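Fructokinase (Silicibacter sp., PDB 3C8U) probably phosphorylates a sugar such as fructose with ATP, as a putative P-loop kinase of a fructose transport system. Local coordinates at residues 25-30 with 36-41; 41-46 with 53-58. All coordinates share one frame; numbering follows the deposited sequence. Where two conformers were deposited one is given.

Interaction 1 of 2, residues 25-30 with 36-41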
ATOM      1  N   VAL A  25       3.399  -3.602  -9.916  1.00 17.83           N
ATOM      2  CA  VAL A  25       4.519  -3.308  -9.042  1.00 14.96           C
ATOM      3  C   VAL A  25       4.006  -2.966  -7.670  1.00 16.79           C
ATOM      4  O   VAL A  25       3.206  -2.041  -7.490  1.00 16.74           O
ATOM      5  CB  VAL A  25       5.418  -2.149  -9.609  1.00 16.99           C
ATOM      6  CG1 VAL A  25       6.532  -1.768  -8.605  1.00 15.38           C
ATOM      7  CG2 VAL A  25       6.024  -2.521 -10.956  1.00 15.38           C
ATOM      8  N   ALA A  26       4.460  -3.749  -6.699  1.00 18.10           N
ATOM      9  CA  ALA A  26       4.081  -3.568  -5.284  1.00 18.74           C
ATOM     10  C   ALA A  26       5.072  -2.691  -4.533  1.00 17.71           C
ATOM     11  O   ALA A  26       6.281  -2.858  -4.642  1.00 18.08           O
ATOM     12  CB  ALA A  26       3.943  -4.925  -4.596  1.00 16.29           C
ATOM     13  N   LEU A  27       4.531  -1.722  -3.798  1.00 17.46           N
ATOM     14  CA  LEU A  27       5.321  -0.919  -2.851  1.00 18.49           C
ATOM     15  C   LEU A  27       4.700  -1.114  -1.489  1.00 17.86           C
ATOM     16  O   LEU A  27       3.579  -0.683  -1.239  1.00 18.42           O
ATOM     17  CB  LEU A  27       5.314   0.570  -3.213  1.00 18.57           C
ATOM     18  CG  LEU A  27       6.045   1.425  -2.147  1.00 26.22           C
ATOM     19  CD1 LEU A  27       7.528   1.052  -2.069  1.00 30.90           C
ATOM     20  CD2 LEU A  27       5.902   2.913  -2.409  1.00 32.83           C
ATOM     21  N   SER A  28       5.412  -1.849  -0.651  1.00 19.92           N
ATOM     22  CA  SER A  28       4.937  -2.221   0.679  1.00 20.14           C
ATOM     23  C   SER A  28       5.686  -1.436   1.734  1.00 20.50           C
ATOM     24  O   SER A  28       6.922  -1.393   1.767  1.00 18.87           O
ATOM     25  CB  SER A  28       5.097  -3.716   0.943  1.00 21.71           C
ATOM     26  OG  SER A  28       4.176  -4.193   1.916  1.00 22.49           O
ATOM     27  N   GLY A  29       4.893  -0.775   2.565  1.00 23.02           N
ATOM     28  CA  GLY A  29       5.392  -0.064   3.733  1.00 24.42           C
ATOM     29  C   GLY A  29       4.725  -0.478   5.026  1.00 26.87           C
ATOM     30  O   GLY A  29       4.204  -1.582   5.179  1.00 30.44           O
ATOM     31  N   ALA A  30       4.821   0.424   5.979  1.00 26.99           N
ATOM     32  CA  ALA A  30       4.141   0.327   7.256  1.00 23.95           C
ATOM     33  C   ALA A  30       3.454   1.669   7.523  1.00 25.14           C
ATOM     34  O   ALA A  30       3.765   2.668   6.862  1.00 24.35           O
ATOM     35  CB  ALA A  30       5.130  -0.040   8.383  1.00 22.17           C
ATOM     36  N   SER A  36       3.246   6.918   0.001  1.00 18.96           N
ATOM     37  CA  SER A  36       2.668   7.649  -1.134  1.00 18.40           C
ATOM     38  C   SER A  36       3.615   8.709  -1.708  1.00 19.23           C
ATOM     39  O   SER A  36       3.491   9.118  -2.871  1.00 18.44           O
ATOM     40  CB  SER A  36       1.305   8.247  -0.768  1.00 20.89           C
ATOM     41  OG  SER A  36       0.392   7.215  -0.417  1.00 20.70           O
ATOM     42  N   THR A  37       4.571   9.143  -0.889  1.00 16.52           N
ATOM     43  CA  THR A  37       5.549  10.159  -1.322  1.00 19.27           C
ATOM     44  C   THR A  37       6.680   9.568  -2.176  1.00 19.65           C
ATOM     45  O   THR A  37       7.435  10.299  -2.834  1.00 19.08           O
ATOM     46  CB  THR A  37       6.197  10.915  -0.138  1.00 20.37           C
ATOM     47  OG1 THR A  37       7.005  10.013   0.618  1.00 22.00           O
ATOM     48  CG2 THR A  37       5.153  11.546   0.748  1.00 17.32           C
ATOM     49  N   LEU A  38       6.745   8.246  -2.182  1.00 18.60           N
ATOM     50  CA  LEU A  38       7.667   7.474  -3.051  1.00 19.71           C
ATOM     51  C   LEU A  38       6.949   6.896  -4.293  1.00 21.59           C
ATOM     52  O   LEU A  38       7.429   6.995  -5.424  1.00 18.95           O
ATOM     53  CB  LEU A  38       8.357   6.362  -2.246  1.00 20.54           C
ATOM     54  CG  LEU A  38       9.343   5.500  -3.026  1.00 20.23           C
ATOM     55  CD1 LEU A  38      10.516   6.362  -3.544  1.00 25.80           C
ATOM     56  CD2 LEU A  38       9.839   4.335  -2.194  1.00 23.67           C
ATOM     57  N   SER A  39       5.756   6.347  -4.094  1.00 20.99           N
ATOM     58  CA  SER A  39       5.070   5.647  -5.199  1.00 20.10           C
ATOM     59  C   SER A  39       4.746   6.576  -6.361  1.00 18.43           C
ATOM     60  O   SER A  39       4.917   6.242  -7.544  1.00 18.21           O
ATOM     61  CB  SER A  39       3.787   4.987  -4.694  1.00 20.45           C
ATOM     62  OG  SER A  39       2.910   5.935  -4.124  1.00 18.97           O
ATOM     63  N   ASN A  40       4.264   7.763  -6.006  1.00 18.59           N
ATOM     64  CA  ASN A  40       3.848   8.749  -7.010  1.00 18.68           C
ATOM     65  C   ASN A  40       5.004   9.254  -7.904  1.00 18.68           C
ATOM     66  O   ASN A  40       4.876   9.254  -9.140  1.00 19.66           O
ATOM     67  CB  ASN A  40       3.034   9.870  -6.371  1.00 17.83           C
ATOM     68  CG  ASN A  40       1.647   9.401  -6.053  1.00 22.72           C
ATOM     69  OD1 ASN A  40       0.837   9.285  -6.947  1.00 19.01           O
ATOM     70  ND2 ASN A  40       1.392   9.033  -4.793  1.00 17.93           N
ATOM     71  N   PRO A  41       6.143   9.651  -7.297  1.00 18.78           N
ATOM     72  CA  PRO A  41       7.259  10.029  -8.138  1.00 20.14           C
ATOM     73  C   PRO A  41       7.810   8.871  -8.966  1.00 20.59           C
ATOM     74  O   PRO A  41       8.267   9.078 -10.077  1.00 18.37           O
ATOM     75  CB  PRO A  41       8.308  10.502  -7.125  1.00 21.71           C
ATOM     76  CG  PRO A  41       7.492  11.030  -5.990  1.00 20.53           C
ATOM     77  CD  PRO A  41       6.407   9.986  -5.886  1.00 21.26           C
TER

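Interaction 2 of 2, residues 41-46 with 53-58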
ATOM      1  N   PRO A  41       6.143   9.651  -7.297  1.00 18.78           N
ATOM      2  CA  PRO A  41       7.259  10.029  -8.138  1.00 20.14           C
ATOM      3  C   PRO A  41       7.810   8.871  -8.966  1.00 20.59           C
ATOM      4  O   PRO A  41       8.267   9.078 -10.077  1.00 18.37           O
ATOM      5  CB  PRO A  41       8.308  10.502  -7.125  1.00 21.71           C
ATOM      6  CG  PRO A  41       7.492  11.030  -5.990  1.00 20.53           C
ATOM      7  CD  PRO A  41       6.407   9.986  -5.886  1.00 21.26           C
ATOM      8  N   LEU A  42       7.701   7.665  -8.419  1.00 20.02           N
ATOM      9  CA  LEU A  42       8.120   6.458  -9.148  1.00 19.88           C
ATOM     10  C   LEU A  42       7.225   6.238 -10.357  1.00 19.61           C
ATOM     11  O   LEU A  42       7.713   5.907 -11.427  1.00 18.68           O
ATOM     12  CB  LEU A  42       8.132   5.209  -8.250  1.00 21.50           C
ATOM     13  CG  LEU A  42       8.451   3.897  -9.004  1.00 17.46           C
ATOM     14  CD1 LEU A  42       9.883   3.891  -9.569  1.00 19.40           C
ATOM     15  CD2 LEU A  42       8.199   2.654  -8.144  1.00 18.35           C
ATOM     16  N   ALA A  43       5.909   6.442 -10.171  1.00 18.42           N
ATOM     17  CA  ALA A  43       4.942   6.347 -11.272  1.00 17.68           C
ATOM     18  C   ALA A  43       5.289   7.335 -12.381  1.00 18.42           C
ATOM     19  O   ALA A  43       5.225   7.026 -13.583  1.00 18.73           O
ATOM     20  CB  ALA A  43       3.433   6.559 -10.758  1.00 16.22           C
ATOM     21  N   ALA A  44       5.691   8.528 -11.972  1.00 19.69           N
ATOM     22  CA  ALA A  44       5.965   9.611 -12.922  1.00 20.26           C
ATOM     23  C   ALA A  44       7.269   9.308 -13.692  1.00 20.90           C
ATOM     24  O   ALA A  44       7.388   9.567 -14.873  1.00 23.56           O
ATOM     25  CB  ALA A  44       6.059  10.967 -12.183  1.00 20.46           C
ATOM     26  N   ALA A  45       8.217   8.720 -12.982  1.00 18.54           N
ATOM     27  CA  ALA A  45       9.537   8.402 -13.538  1.00 18.30           C
ATOM     28  C   ALA A  45       9.386   7.321 -14.594  1.00 18.01           C
ATOM     29  O   ALA A  45       9.956   7.408 -15.681  1.00 18.24           O
ATOM     30  CB  ALA A  45      10.511   7.972 -12.431  1.00 16.34           C
ATOM     31  N   LEU A  46       8.533   6.347 -14.297  1.00 16.12           N
ATOM     32  CA  LEU A  46       8.312   5.207 -15.224  1.00 17.05           C
ATOM     33  C   LEU A  46       7.559   5.690 -16.477  1.00 20.91           C
ATOM     34  O   LEU A  46       7.900   5.358 -17.632  1.00 21.60           O
ATOM     35  CB  LEU A  46       7.554   4.075 -14.530  1.00 15.25           C
ATOM     36  CG  LEU A  46       8.333   3.240 -13.479  1.00 18.67           C
ATOM     37  CD1 LEU A  46       7.357   2.500 -12.565  1.00 20.35           C
ATOM     38  CD2 LEU A  46       9.314   2.255 -14.137  1.00 20.76           C
ATOM     39  N   ALA A  53       2.301   4.692 -15.891  1.00 20.42           N
ATOM     40  CA  ALA A  53       2.130   4.094 -14.579  1.00 17.68           C
ATOM     41  C   ALA A  53       1.267   4.963 -13.729  1.00 21.04           C
ATOM     42  O   ALA A  53       1.247   6.187 -13.864  1.00 22.98           O
ATOM     43  CB  ALA A  53       3.504   3.918 -13.887  1.00 17.15           C
ATOM     44  N   GLU A  54       0.536   4.289 -12.857  1.00 20.43           N
ATOM     45  CA  GLU A  54      -0.306   4.930 -11.845  0.50 21.78           C
ATOM     46  C   GLU A  54      -0.288   4.175 -10.526  1.00 18.03           C
ATOM     47  O   GLU A  54      -0.043   2.978 -10.489  1.00 20.17           O
ATOM     48  CB  GLU A  54      -1.728   5.068 -12.376  0.50 22.47           C
ATOM     49  CG  GLU A  54      -1.826   6.125 -13.458  0.50 31.79           C
ATOM     50  CD  GLU A  54      -3.176   6.197 -14.125  0.50 36.86           C
ATOM     51  OE1 GLU A  54      -4.133   6.673 -13.486  0.50 46.28           O
ATOM     52  OE2 GLU A  54      -3.268   5.805 -15.305  0.50 42.76           O
ATOM     53  N   VAL A  55      -0.581   4.908  -9.468  1.00 17.82           N
ATOM     54  CA  VAL A  55      -0.573   4.363  -8.112  1.00 18.75           C
ATOM     55  C   VAL A  55      -1.986   3.943  -7.714  1.00 19.56           C
ATOM     56  O   VAL A  55      -2.923   4.727  -7.796  1.00 19.09           O
ATOM     57  CB  VAL A  55       0.021   5.361  -7.085  1.00 18.44           C
ATOM     58  CG1 VAL A  55      -0.004   4.729  -5.681  1.00 20.03           C
ATOM     59  CG2 VAL A  55       1.470   5.777  -7.491  1.00 18.13           C
ATOM     60  N   VAL A  56      -2.102   2.694  -7.278  1.00 19.83           N
ATOM     61  CA  VAL A  56      -3.377   2.110  -6.833  1.00 18.67           C
ATOM     62  C   VAL A  56      -3.257   1.785  -5.330  1.00 19.28           C
ATOM     63  O   VAL A  56      -2.584   0.833  -4.928  1.00 18.74           O
ATOM     64  CB  VAL A  56      -3.741   0.852  -7.644  1.00 17.02           C
ATOM     65  CG1 VAL A  56      -5.041   0.153  -7.038  1.00 17.65           C
ATOM     66  CG2 VAL A  56      -3.889   1.184  -9.152  1.00 21.20           C
ATOM     67  N   PRO A  57      -3.860   2.607  -4.468  1.00 20.24           N
ATOM     68  CA  PRO A  57      -3.761   2.236  -3.052  1.00 20.91           C
ATOM     69  C   PRO A  57      -4.693   1.120  -2.615  1.00 20.72           C
ATOM     70  O   PRO A  57      -5.808   0.972  -3.139  1.00 19.61           O
ATOM     71  CB  PRO A  57      -4.172   3.522  -2.339  1.00 21.09           C
ATOM     72  CG  PRO A  57      -4.124   4.559  -3.349  1.00 21.63           C
ATOM     73  CD  PRO A  57      -4.432   3.945  -4.622  1.00 18.41           C
HETATM   74  N   MSE A  58      -4.233   0.370  -1.624  1.00 21.78           N
HETATM   75  CA  MSE A  58      -5.044  -0.699  -1.001  1.00 22.64           C
HETATM   76  C   MSE A  58      -6.049  -0.192   0.032  1.00 22.94           C
HETATM   77  O   MSE A  58      -6.937  -0.904   0.405  1.00 20.92           O
HETATM   78  CB  MSE A  58      -4.180  -1.847  -0.442  1.00 24.66           C
HETATM   79  CG  MSE A  58      -3.535  -1.693   0.866  1.00 29.24           C
HETATM   80 SE   MSE A  58      -3.026  -3.459   1.733  0.75 31.02          SE
HETATM   81  CE  MSE A  58      -4.710  -3.980   2.342  1.00 40.63           C
TER

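Interaction 1 of 2, residues 25-30 with 36-41
Leu38 is the first residue of helix segment 36-41 to meet strand segment 25-30, and it does so methyl to methyl: its CD2 lies 4.0 Å from CD1 of Leu27. Both leucines hold CG anti to the backbone N (chi1 175° for Leu27), which extends each side chain across the helix-strand interface, where they cross at about a right angle. One residue on, Ser39 offers its methylene instead of its hydroxyl. Its CB is 3.7 Å from CD2 of Leu27, so CD1 of Leu27 meets Leu38, while CD2 rests mainly on Ser39 and also comes near the methyl of Leu38. Asn40 ties the helix to itself: ND2 donates to Ser36 O at 2.8 Å, in the carbonyl plane and nearly straight (171°). Leu27 is the one strand residue engaged here, its CA 7.0 Å from that of Ser39. Strand 23-28 ends just before Gly29, and the loop that follows leads to helix 36-48 at Ser36, a strand-loop-helix consistent with a Walker A P-loop. The hydroxyls of Ser36 and Ser39 each hydrogen-bond to an oxygen of Glu130. Between the two segments the join therefore rests on van der Waals packing alone, the buried Ser39 hydroxyl being paid for by Glu130.

Interaction 2 of 2, residues 41-46 with 53-58
The carbonyl oxygen of Ala43 accepts a hydrogen bond from Ser47 OG, a hydroxyl that also bonds to Ala53 N, so one serine bridges helix and strand just beyond segment 41-46. Beside this bridge the direct contact is close and apolar. Ala53 CB lies 3.6 Å from Ala43 O and 4.1 Å from Ala43 CB, packing against the helix backbone as well as its methyl. Leu46, one turn on, adds its own CB at 4.1 Å from Ala53 CB; the rest of that side chain reaches helix 4-14. On the other flank Ala43 CB meets CG2 of Val55 at 3.9 Å. With CG1 of Val55 anti to the backbone N (chi1 180°), CG2 stands beside that N and is the branch facing Ala43. Small residues permit this closeness: the CA atoms of Ala43 and Ala53 are 4.9 Å apart, and the short axes approach to 6.9 Å. Their N-to-C directions make an angle of 160°, nearly antiparallel. Since strand 53-57 runs parallel to strand 23-28, with 126-131 between them, helix 36-48 is the return limb of a beta-alpha-beta crossover, the building unit of the parallel sheet in P-loop kinases.

In the fold
Helix 36-48 carries both contacts, which share Pro41 and have centres about 8 Å apart. Along the chain they come in series: interaction 1 closes the strand-loop-helix unit from strand 23-28, and interaction 2 then joins the later part of the helix to strand 53-57. These strands belong to the same five-stranded parallel sheet, with 126-131 between them and 53-57 outermost, so the helix spans one sheet face from an inner strand to an edge. The contacts also touch directly, Val55 CG2 lying 3.5 Å from Ser39 O. Together they pack the helix that follows the probable phosphate-binding loop against the sheet, consistent with the nucleotide-site architecture of a P-loop kinase.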